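Local structure of hydrolase, HAD superfamily, subfamily III A (Legionella pneumophila, 3N1U) at residues S97-L102 and L108-F113; W148-T153 and V159-D164; D51-K56 and T178-Q183. The protein probably hydrolyses 3-deoxy-D-manno-octulosonate 8-phosphate to free KDO and inorganic phosphate, a magnesium-dependent step in lipopolysaccharide biosynthesis. All coordinates share one frame; numbering follows the deposited sequence.

Interaction 1: residues S97-L102 and L108-F113; sequences SAYQHL and LNDDEF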
loop_
_atom_site.group_PDB
_atom_site.type_symbol
_atom_site.label_atom_id
_atom_site.label_comp_id
_atom_site.label_asym_id
_atom_site.label_seq_id
_atom_site.Cartn_x
_atom_site.Cartn_y
_atom_site.Cartn_z
ATOM N N SER A 97 -9.489 15.044 28.126
ATOM C CA SER A 97 -10.837 15.065 28.725
ATOM C C SER A 97 -11.629 13.767 28.438
ATOM O O SER A 97 -12.355 13.239 29.299
ATOM C CB SER A 97 -11.604 16.308 28.240
ATOM O OG SER A 97 -12.879 16.287 28.815
ATOM N N ALA A 98 -11.481 13.228 27.236
ATOM C CA ALA A 98 -12.125 11.944 26.958
ATOM C C ALA A 98 -11.527 10.813 27.823
ATOM O O ALA A 98 -12.241 9.920 28.248
ATOM C CB ALA A 98 -11.994 11.568 25.454
ATOM N N TYR A 99 -10.204 10.801 27.983
ATOM C CA TYR A 99 -9.578 9.803 28.832
ATOM C C TYR A 99 -10.122 9.869 30.253
ATOM O O TYR A 99 -10.391 8.840 30.880
ATOM C CB TYR A 99 -8.069 10.011 28.884
ATOM C CG TYR A 99 -7.411 9.090 29.912
ATOM C CD1 TYR A 99 -7.203 7.741 29.629
ATOM C CD2 TYR A 99 -7.017 9.569 31.166
ATOM C CE1 TYR A 99 -6.614 6.887 30.579
ATOM C CE2 TYR A 99 -6.438 8.740 32.105
ATOM C CZ TYR A 99 -6.229 7.399 31.798
ATOM O OH TYR A 99 -5.641 6.592 32.743
ATOM N N GLN A 100 -10.288 11.087 30.778
ATOM C CA GLN A 100 -10.741 11.210 32.168
ATOM C C GLN A 100 -12.186 10.714 32.304
ATOM O O GLN A 100 -12.551 10.105 33.316
ATOM C CB GLN A 100 -10.552 12.668 32.699
ATOM C CG GLN A 100 -10.841 12.840 34.221
ATOM C CD GLN A 100 -10.004 11.939 35.148
ATOM O OE1 GLN A 100 -8.815 11.653 34.891
ATOM N NE2 GLN A 100 -10.628 11.495 36.235
ATOM N N HIS A 101 -12.992 10.950 31.270
ATOM C CA HIS A 101 -14.369 10.479 31.247
ATOM C C HIS A 101 -14.420 8.956 31.193
ATOM O O HIS A 101 -15.215 8.320 31.916
ATOM C CB HIS A 101 -15.121 11.043 30.039
ATOM C CG HIS A 101 -16.557 10.617 29.983
ATOM N ND1 HIS A 101 -16.944 9.396 29.482
ATOM C CD2 HIS A 101 -17.693 11.234 30.391
ATOM C CE1 HIS A 101 -18.256 9.277 29.571
ATOM N NE2 HIS A 101 -18.735 10.370 30.136
ATOM N N LEU A 102 -13.573 8.370 30.341
ATOM C CA LEU A 102 -13.492 6.902 30.248
ATOM C C LEU A 102 -13.039 6.307 31.589
ATOM O O LEU A 102 -13.549 5.285 32.048
ATOM C CB LEU A 102 -12.521 6.505 29.150
ATOM C CG LEU A 102 -12.352 4.997 28.945
ATOM C CD1 LEU A 102 -13.636 4.270 28.529
ATOM C CD2 LEU A 102 -11.195 4.722 27.958
ATOM N N LEU A 108 -11.217 2.539 36.740
ATOM C CA LEU A 108 -9.871 1.959 36.694
ATOM C C LEU A 108 -8.751 2.907 37.122
ATOM O O LEU A 108 -8.870 4.130 36.982
ATOM C CB LEU A 108 -9.546 1.420 35.281
ATOM C CG LEU A 108 -10.377 0.273 34.689
ATOM C CD1 LEU A 108 -9.836 -0.115 33.244
ATOM C CD2 LEU A 108 -10.344 -0.923 35.604
ATOM N N ASN A 109 -7.652 2.333 37.618
ATOM C CA ASN A 109 -6.471 3.155 37.880
ATOM C C ASN A 109 -5.774 3.494 36.565
ATOM O O ASN A 109 -5.893 2.711 35.583
ATOM C CB ASN A 109 -5.507 2.406 38.806
ATOM C CG ASN A 109 -6.104 2.152 40.168
ATOM O OD1 ASN A 109 -7.006 2.886 40.617
ATOM N ND2 ASN A 109 -5.621 1.075 40.846
ATOM N N ASP A 110 -4.997 4.583 36.542
ATOM C CA ASP A 110 -4.201 4.957 35.316
ATOM C C ASP A 110 -3.381 3.744 34.846
ATOM O O ASP A 110 -3.307 3.433 33.634
ATOM C CB ASP A 110 -3.218 6.131 35.558
ATOM C CG ASP A 110 -3.912 7.514 35.726
ATOM O OD1 ASP A 110 -4.853 7.831 34.981
ATOM O OD2 ASP A 110 -3.520 8.266 36.629
ATOM N N ASP A 111 -2.801 3.009 35.797
ATOM C CA ASP A 111 -1.907 1.947 35.399
ATOM C C ASP A 111 -2.637 0.684 34.902
ATOM O O ASP A 111 -1.996 -0.275 34.523
ATOM C CB ASP A 111 -0.833 1.647 36.458
ATOM C CG ASP A 111 -1.388 0.981 37.725
ATOM O OD1 ASP A 111 -2.608 0.769 37.837
ATOM O OD2 ASP A 111 -0.574 0.657 38.624
ATOM N N GLU A 112 -3.967 0.716 34.845
ATOM C CA GLU A 112 -4.727 -0.415 34.320
ATOM C C GLU A 112 -5.173 -0.160 32.891
ATOM O O GLU A 112 -5.829 -1.023 32.273
ATOM C CB GLU A 112 -5.941 -0.710 35.215
ATOM C CG GLU A 112 -5.516 -1.080 36.676
ATOM C CD GLU A 112 -6.703 -1.381 37.563
ATOM O OE1 GLU A 112 -7.528 -0.477 37.811
ATOM O OE2 GLU A 112 -6.805 -2.525 38.014
ATOM N N PHE A 113 -4.812 1.013 32.369
ATOM C CA PHE A 113 -5.016 1.316 30.943
ATOM C C PHE A 113 -3.740 1.103 30.116
ATOM O O PHE A 113 -2.630 1.427 30.589
ATOM C CB PHE A 113 -5.418 2.803 30.778
ATOM C CG PHE A 113 -6.819 3.089 31.159
ATOM C CD1 PHE A 113 -7.870 2.805 30.274
ATOM C CD2 PHE A 113 -7.108 3.646 32.433
ATOM C CE1 PHE A 113 -9.190 3.045 30.651
ATOM C CE2 PHE A 113 -8.428 3.902 32.803
ATOM C CZ PHE A 113 -9.467 3.590 31.906
#
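A T-shaped aromatic pair, Y99 against F113, together with a hydrogen bond from Y99 to D110, joins helix 96-106 to the loop that leads from it into strand 113-117. Swung opposite the backbone N (chi1 173°), the tyrosine ring reaches across to the loop and presents an edge to one face of F113, with centroids 5.1 Å apart and planes at 66°. The touching atom is Y99 CE1, which comes down toward the rim of the phenyl ring, 3.8 Å from F113 CD2. L108 CD1 lies over the opposite face, so F113 is sandwiched. In the parallel-sheet core of this HAD fold, helix 96-106 is the crossover connection from edge strand 87-89 to strand 113-117 on the far side of strand 21-24, and the contact sits where that connection turns back into the sheet. At the tip of the tyrosine, OH donates to D110 OD1 at 2.7 Å, using the anti lone pair of the carboxylate oxygen. The acceptor lies near the plane of the tyrosine ring, and carboxylate and ring are only 24° apart. L102 adds an apolar touch, CD2 to F113 CE1 at 3.8 Å. Inside the loop, E112 OE1 takes the N-H of N109 at 2.8 Å, spanning the 3-10 turn. Y99, L102 and F113 all touch I23 of strand 21-24.

Interaction 2: residues W148-T153 and V159-D164; sequences WRTERT and VRELCD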
loop_
_atom_site.group_PDB
_atom_site.type_symbol
_atom_site.label_atom_id
_atom_site.label_comp_id
_atom_site.label_asym_id
_atom_site.label_seq_id
_atom_site.Cartn_x
_atom_site.Cartn_y
_atom_site.Cartn_z
ATOM N N TRP A 148 6.828 1.464 24.954
ATOM C CA TRP A 148 7.090 0.358 24.017
ATOM C C TRP A 148 6.636 0.770 22.641
ATOM O O TRP A 148 5.731 1.583 22.494
ATOM C CB TRP A 148 6.287 -0.887 24.454
ATOM C CG TRP A 148 6.585 -2.166 23.663
ATOM C CD1 TRP A 148 7.780 -2.791 23.567
ATOM C CD2 TRP A 148 5.645 -2.964 22.908
ATOM N NE1 TRP A 148 7.667 -3.925 22.786
ATOM C CE2 TRP A 148 6.369 -4.055 22.368
ATOM C CE3 TRP A 148 4.257 -2.861 22.640
ATOM C CZ2 TRP A 148 5.770 -5.054 21.545
ATOM C CZ3 TRP A 148 3.654 -3.854 21.807
ATOM C CH2 TRP A 148 4.421 -4.935 21.285
ATOM N N ARG A 149 7.250 0.201 21.624
ATOM C CA ARG A 149 6.791 0.428 20.265
ATOM C C ARG A 149 6.583 -0.900 19.581
ATOM O O ARG A 149 7.299 -1.890 19.860
ATOM C CB ARG A 149 7.809 1.273 19.461
ATOM C CG ARG A 149 9.123 0.547 19.162
ATOM C CD ARG A 149 9.998 1.485 18.315
ATOM N NE ARG A 149 10.532 2.563 19.151
ATOM C CZ ARG A 149 11.405 3.478 18.713
ATOM N NH1 ARG A 149 11.826 3.448 17.442
ATOM N NH2 ARG A 149 11.872 4.404 19.549
ATOM N N THR A 150 5.594 -0.945 18.697
ATOM C CA THR A 150 5.338 -2.197 17.956
ATOM C C THR A 150 6.351 -2.316 16.803
ATOM O O THR A 150 6.970 -1.296 16.397
ATOM C CB THR A 150 3.903 -2.205 17.383
ATOM O OG1 THR A 150 3.713 -1.062 16.522
ATOM C CG2 THR A 150 2.868 -2.162 18.561
ATOM N N GLU A 151 6.510 -3.537 16.283
ATOM C CA GLU A 151 7.341 -3.763 15.098
ATOM C C GLU A 151 6.539 -3.313 13.907
ATOM O O GLU A 151 7.055 -2.672 12.994
ATOM C CB GLU A 151 7.719 -5.246 14.951
ATOM C CG GLU A 151 8.524 -5.782 16.147
ATOM C CD GLU A 151 9.945 -5.214 16.216
ATOM O OE1 GLU A 151 10.841 -5.812 15.572
ATOM O OE2 GLU A 151 10.177 -4.192 16.935
ATOM N N ARG A 152 5.266 -3.692 13.882
ATOM C CA ARG A 152 4.428 -3.377 12.738
ATOM C C ARG A 152 3.931 -1.933 12.731
ATOM O O ARG A 152 3.905 -1.272 13.783
ATOM C CB ARG A 152 3.261 -4.381 12.645
ATOM C CG ARG A 152 3.740 -5.798 12.269
ATOM C CD ARG A 152 2.803 -6.871 12.872
ATOM N NE ARG A 152 3.315 -8.262 12.821
ATOM C CZ ARG A 152 3.993 -8.859 13.806
ATOM N NH1 ARG A 152 4.263 -8.205 14.936
ATOM N NH2 ARG A 152 4.363 -10.143 13.699
ATOM N N THR A 153 3.501 -1.460 11.555
ATOM C CA THR A 153 2.990 -0.104 11.367
ATOM C C THR A 153 1.464 -0.113 11.587
ATOM O O THR A 153 0.836 -1.189 11.571
ATOM C CB THR A 153 3.319 0.503 9.950
ATOM O OG1 THR A 153 2.664 -0.291 8.975
ATOM C CG2 THR A 153 4.874 0.473 9.644
ATOM N N VAL A 159 -1.751 -3.054 16.262
ATOM C CA VAL A 159 -2.659 -3.179 17.389
ATOM C C VAL A 159 -2.806 -4.652 17.779
ATOM O O VAL A 159 -2.815 -4.958 18.961
ATOM C CB VAL A 159 -4.056 -2.561 17.014
ATOM C CG1 VAL A 159 -5.143 -2.984 18.002
ATOM C CG2 VAL A 159 -3.930 -1.016 16.966
ATOM N N ARG A 160 -2.812 -5.578 16.793
ATOM C CA ARG A 160 -2.886 -7.006 17.126
ATOM C C ARG A 160 -1.638 -7.401 17.961
ATOM O O ARG A 160 -1.728 -8.197 18.905
ATOM C CB ARG A 160 -2.860 -7.852 15.831
ATOM C CG ARG A 160 -2.788 -9.352 16.099
ATOM C CD ARG A 160 -3.911 -9.810 17.103
ATOM N NE ARG A 160 -3.964 -11.256 17.159
ATOM C CZ ARG A 160 -4.524 -12.012 16.201
ATOM N NH1 ARG A 160 -5.131 -11.446 15.156
ATOM N NH2 ARG A 160 -4.491 -13.348 16.282
ATOM N N GLU A 161 -0.487 -6.836 17.601
ATOM C CA GLU A 161 0.792 -7.197 18.278
ATOM C C GLU A 161 0.684 -6.806 19.757
ATOM O O GLU A 161 1.082 -7.566 20.642
ATOM C CB GLU A 161 1.910 -6.401 17.611
ATOM C CG GLU A 161 3.321 -6.770 17.948
ATOM C CD GLU A 161 4.333 -5.912 17.114
ATOM O OE1 GLU A 161 4.045 -5.599 15.952
ATOM O OE2 GLU A 161 5.367 -5.536 17.680
ATOM N N LEU A 162 0.107 -5.637 20.015
ATOM C CA LEU A 162 -0.173 -5.206 21.415
ATOM C C LEU A 162 -1.219 -6.101 22.114
ATOM O O LEU A 162 -1.058 -6.464 23.302
ATOM C CB LEU A 162 -0.580 -3.707 21.418
ATOM C CG LEU A 162 -0.959 -3.108 22.788
ATOM C CD1 LEU A 162 0.189 -3.466 23.788
ATOM C CD2 LEU A 162 -1.129 -1.608 22.591
ATOM N N CYS A 163 -2.322 -6.413 21.402
ATOM C CA CYS A 163 -3.322 -7.327 21.950
ATOM C C CYS A 163 -2.680 -8.647 22.405
ATOM O O CYS A 163 -2.938 -9.089 23.502
ATOM C CB CYS A 163 -4.463 -7.589 20.962
ATOM S SG CYS A 163 -5.413 -6.140 20.596
ATOM N N ASP A 164 -1.838 -9.239 21.573
ATOM C CA ASP A 164 -1.179 -10.528 21.847
ATOM C C ASP A 164 -0.196 -10.396 23.012
ATOM O O ASP A 164 -0.193 -11.248 23.873
ATOM C CB ASP A 164 -0.456 -11.078 20.613
ATOM C CG ASP A 164 -1.406 -11.647 19.566
ATOM O OD1 ASP A 164 -2.656 -11.652 19.784
ATOM O OD2 ASP A 164 -0.889 -12.071 18.498
#
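E161 overlaps the bend of chain at T150-R152, its carboxylate laid against two consecutive backbone N-H groups. OE2 accepts from E151 N at 2.7 Å and OE1 from R152 N at 3.1 Å. Both bonds are nearly straight (171° and 167°) and both use syn lone pairs, so the two donors together fix the rotation of the carboxylate. The side chain gets there by running out extended from the helix, with CG opposite its own backbone N. A third bond comes from another direction: R152 NH1 reaches OE1 at 2.8 Å, completing a salt bridge. The oxygen lies at the edge of the guanidinium, in its plane, whereas NH1 approaches from above the carboxylate, the two flat groups being 74° apart. Three N-H donors on one carboxylate would probably favour its charged form.

On the other flank of E161, the six-membered end of the W148 indole comes in obliquely, CH2 lying 3.8 Å from OE2. The same ring runs alongside L162 in the opposite sense, CZ3 to CD1 at 4.0 Å. T150 helps hold the bend, since its hydroxyl OG1 donates to R152 O at 2.8 Å, in the carbonyl plane.

Beyond the contact, T150 and L162 both touch I116 of strand 113-117, and R160 pairs with D119 of the second subunit. The whole belongs to the last strand-to-helix connection of the HAD parallel sheet: edge strand 148-149, the bend after it, and helix 158-169 packed back over the central strands.

Interaction 3: residues D51-K56 and T178-Q183; sequences DGMGLK and TGYLKQ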
loop_
_atom_site.group_PDB
_atom_site.type_symbol
_atom_site.label_atom_id
_atom_site.label_comp_id
_atom_site.label_asym_id
_atom_site.label_seq_id
_atom_site.Cartn_x
_atom_site.Cartn_y
_atom_site.Cartn_z
ATOM N N ASP A 51 -6.053 -6.831 13.321
ATOM C CA ASP A 51 -6.260 -5.909 14.440
ATOM C C ASP A 51 -7.663 -6.051 14.949
ATOM O O ASP A 51 -7.880 -6.033 16.159
ATOM C CB ASP A 51 -6.079 -4.456 13.954
ATOM C CG ASP A 51 -4.670 -4.087 13.638
ATOM O OD1 ASP A 51 -3.699 -4.661 14.172
ATOM O OD2 ASP A 51 -4.531 -3.125 12.811
ATOM N N GLY A 52 -8.635 -6.176 14.046
ATOM C CA GLY A 52 -10.029 -6.407 14.484
ATOM C C GLY A 52 -10.151 -7.708 15.319
ATOM O O GLY A 52 -10.793 -7.727 16.359
HETATM N N MSE A 53 -9.462 -8.758 14.904
HETATM C CA MSE A 53 -9.414 -10.014 15.683
HETATM C C MSE A 53 -8.736 -9.799 17.047
HETATM O O MSE A 53 -9.214 -10.335 18.055
HETATM C CB MSE A 53 -8.683 -11.114 14.872
HETATM C CG MSE A 53 -8.373 -12.364 15.643
HETATM SE SE MSE A 53 -10.065 -13.321 15.979
HETATM C CE MSE A 53 -10.223 -13.959 14.182
ATOM N N GLY A 54 -7.614 -9.062 17.058
ATOM C CA GLY A 54 -6.939 -8.648 18.327
ATOM C C GLY A 54 -7.904 -8.035 19.339
ATOM O O GLY A 54 -7.982 -8.461 20.516
ATOM N N LEU A 55 -8.672 -7.070 18.876
ATOM C CA LEU A 55 -9.633 -6.408 19.771
ATOM C C LEU A 55 -10.717 -7.360 20.217
ATOM O O LEU A 55 -11.101 -7.349 21.376
ATOM C CB LEU A 55 -10.202 -5.154 19.085
ATOM C CG LEU A 55 -9.136 -4.105 18.675
ATOM C CD1 LEU A 55 -9.815 -2.859 18.075
ATOM C CD2 LEU A 55 -8.270 -3.686 19.919
ATOM N N LYS A 56 -11.200 -8.224 19.316
ATOM C CA LYS A 56 -12.203 -9.201 19.724
ATOM C C LYS A 56 -11.675 -10.227 20.712
ATOM O O LYS A 56 -12.431 -10.719 21.591
ATOM C CB LYS A 56 -12.801 -9.922 18.506
ATOM C CG LYS A 56 -13.663 -9.039 17.606
ATOM C CD LYS A 56 -13.956 -9.831 16.345
ATOM C CE LYS A 56 -15.057 -9.182 15.537
ATOM N NZ LYS A 56 -15.340 -10.087 14.373
ATOM N N THR A 178 -10.498 -19.428 22.621
ATOM C CA THR A 178 -11.541 -20.402 22.932
ATOM C C THR A 178 -12.874 -19.664 22.993
ATOM O O THR A 178 -13.797 -20.025 22.271
ATOM C CB THR A 178 -11.186 -21.269 24.181
ATOM O OG1 THR A 178 -10.010 -22.048 23.860
ATOM C CG2 THR A 178 -12.318 -22.228 24.477
ATOM N N GLY A 179 -12.929 -18.626 23.812
ATOM C CA GLY A 179 -14.102 -17.766 23.971
ATOM C C GLY A 179 -14.598 -17.110 22.695
ATOM O O GLY A 179 -15.796 -17.190 22.392
ATOM N N TYR A 180 -13.687 -16.515 21.909
ATOM C CA TYR A 180 -14.042 -16.057 20.564
ATOM C C TYR A 180 -14.697 -17.126 19.683
ATOM O O TYR A 180 -15.705 -16.841 19.031
ATOM C CB TYR A 180 -12.819 -15.481 19.821
ATOM C CG TYR A 180 -13.075 -15.207 18.358
ATOM C CD1 TYR A 180 -13.657 -14.009 17.935
ATOM C CD2 TYR A 180 -12.732 -16.155 17.397
ATOM C CE1 TYR A 180 -13.888 -13.763 16.551
ATOM C CE2 TYR A 180 -12.940 -15.923 16.032
ATOM C CZ TYR A 180 -13.526 -14.733 15.619
ATOM O OH TYR A 180 -13.731 -14.551 14.256
ATOM N N LEU A 181 -14.088 -18.309 19.609
ATOM C CA LEU A 181 -14.496 -19.348 18.636
ATOM C C LEU A 181 -15.846 -19.956 18.974
ATOM O O LEU A 181 -16.414 -20.675 18.162
ATOM C CB LEU A 181 -13.439 -20.462 18.451
ATOM C CG LEU A 181 -12.189 -20.171 17.594
ATOM C CD1 LEU A 181 -11.141 -21.272 17.768
ATOM C CD2 LEU A 181 -12.485 -19.973 16.116
ATOM N N LYS A 182 -16.344 -19.628 20.158
ATOM C CA LYS A 182 -17.600 -20.137 20.674
ATOM C C LYS A 182 -18.713 -19.080 20.633
ATOM O O LYS A 182 -19.659 -19.146 21.410
ATOM C CB LYS A 182 -17.390 -20.629 22.100
ATOM C CG LYS A 182 -16.345 -21.722 22.239
ATOM C CD LYS A 182 -16.351 -22.261 23.676
ATOM C CE LYS A 182 -15.934 -23.731 23.736
ATOM N NZ LYS A 182 -15.867 -24.214 25.146
ATOM N N GLN A 183 -18.602 -18.115 19.721
ATOM C CA GLN A 183 -19.647 -17.101 19.548
ATOM C C GLN A 183 -19.774 -16.677 18.087
ATOM O O GLN A 183 -19.025 -17.137 17.224
ATOM C CB GLN A 183 -19.395 -15.878 20.446
ATOM C CG GLN A 183 -19.282 -16.198 21.940
ATOM C CD GLN A 183 -18.928 -14.981 22.785
ATOM O OE1 GLN A 183 -17.788 -14.829 23.254
ATOM N NE2 GLN A 183 -19.903 -14.097 22.975
#
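M53, modelled as selenomethionine, lays its selenium on the ring of Y180 in a Met-aromatic contact that joins helix 49-60 to the C-terminal helix 173-181. From CB the chain does not head straight for the tyrosine. CB and CG stay beyond contact distance of the ring, lying instead beside R160 of helix 158-169, and bends at chi2 and chi3 (71° and 75°) then curl the end of the chain over the aromatic face. SE sits almost exactly above the middle of that face, 3.8 Å from the ring centroid and 11° off its normal. All six carbons are therefore at similar range, with Y180 CZ among the closest. The terminal methyl carries on toward the phenol end: CE is 3.7 Å from Y180 CZ and 3.6 Å from Y180 OH, so it covers the hydroxyl-bearing part of the ring while the selenium covers its centre. The two side chains cross at about a right angle.

No hydrogen bond links the two segments; the attachment is van der Waals contact with a polarisable atom over a pi face. It lies at the surface of the subunit but is also part of the tetramer, because in the second subunit D119 packs on M53 and V93 on Y180. Within 51-56 the other residue to touch the tyrosine is K56, three residues on from M53. Its extended aliphatic chain crosses the ring obliquely, and the touching pair is K56 CD with Y180 CE1, 3.9 Å apart.

Overall arrangement
From the N terminus the chain first reaches 51-56, on helix 49-60, one side of interaction 3; its partner comes only at 178-183, so this contact closes a loop of over 120 residues. Interactions 1 and 2 both fall within that span, one after the other without crossing, and each closes a short local turn: helix into strand at 97-113, strand into helix at 148-164. Their centres are about 21 Å apart, on opposite sides of the chain's centre. Interactions 2 and 3 touch directly: D51 OD1 lies 2.9 Å from R160 N, a probable hydrogen bond between helices 49-60 and 158-169. Interaction 1 stands apart from both, on the connection from strand 87-89 to strand 113-117.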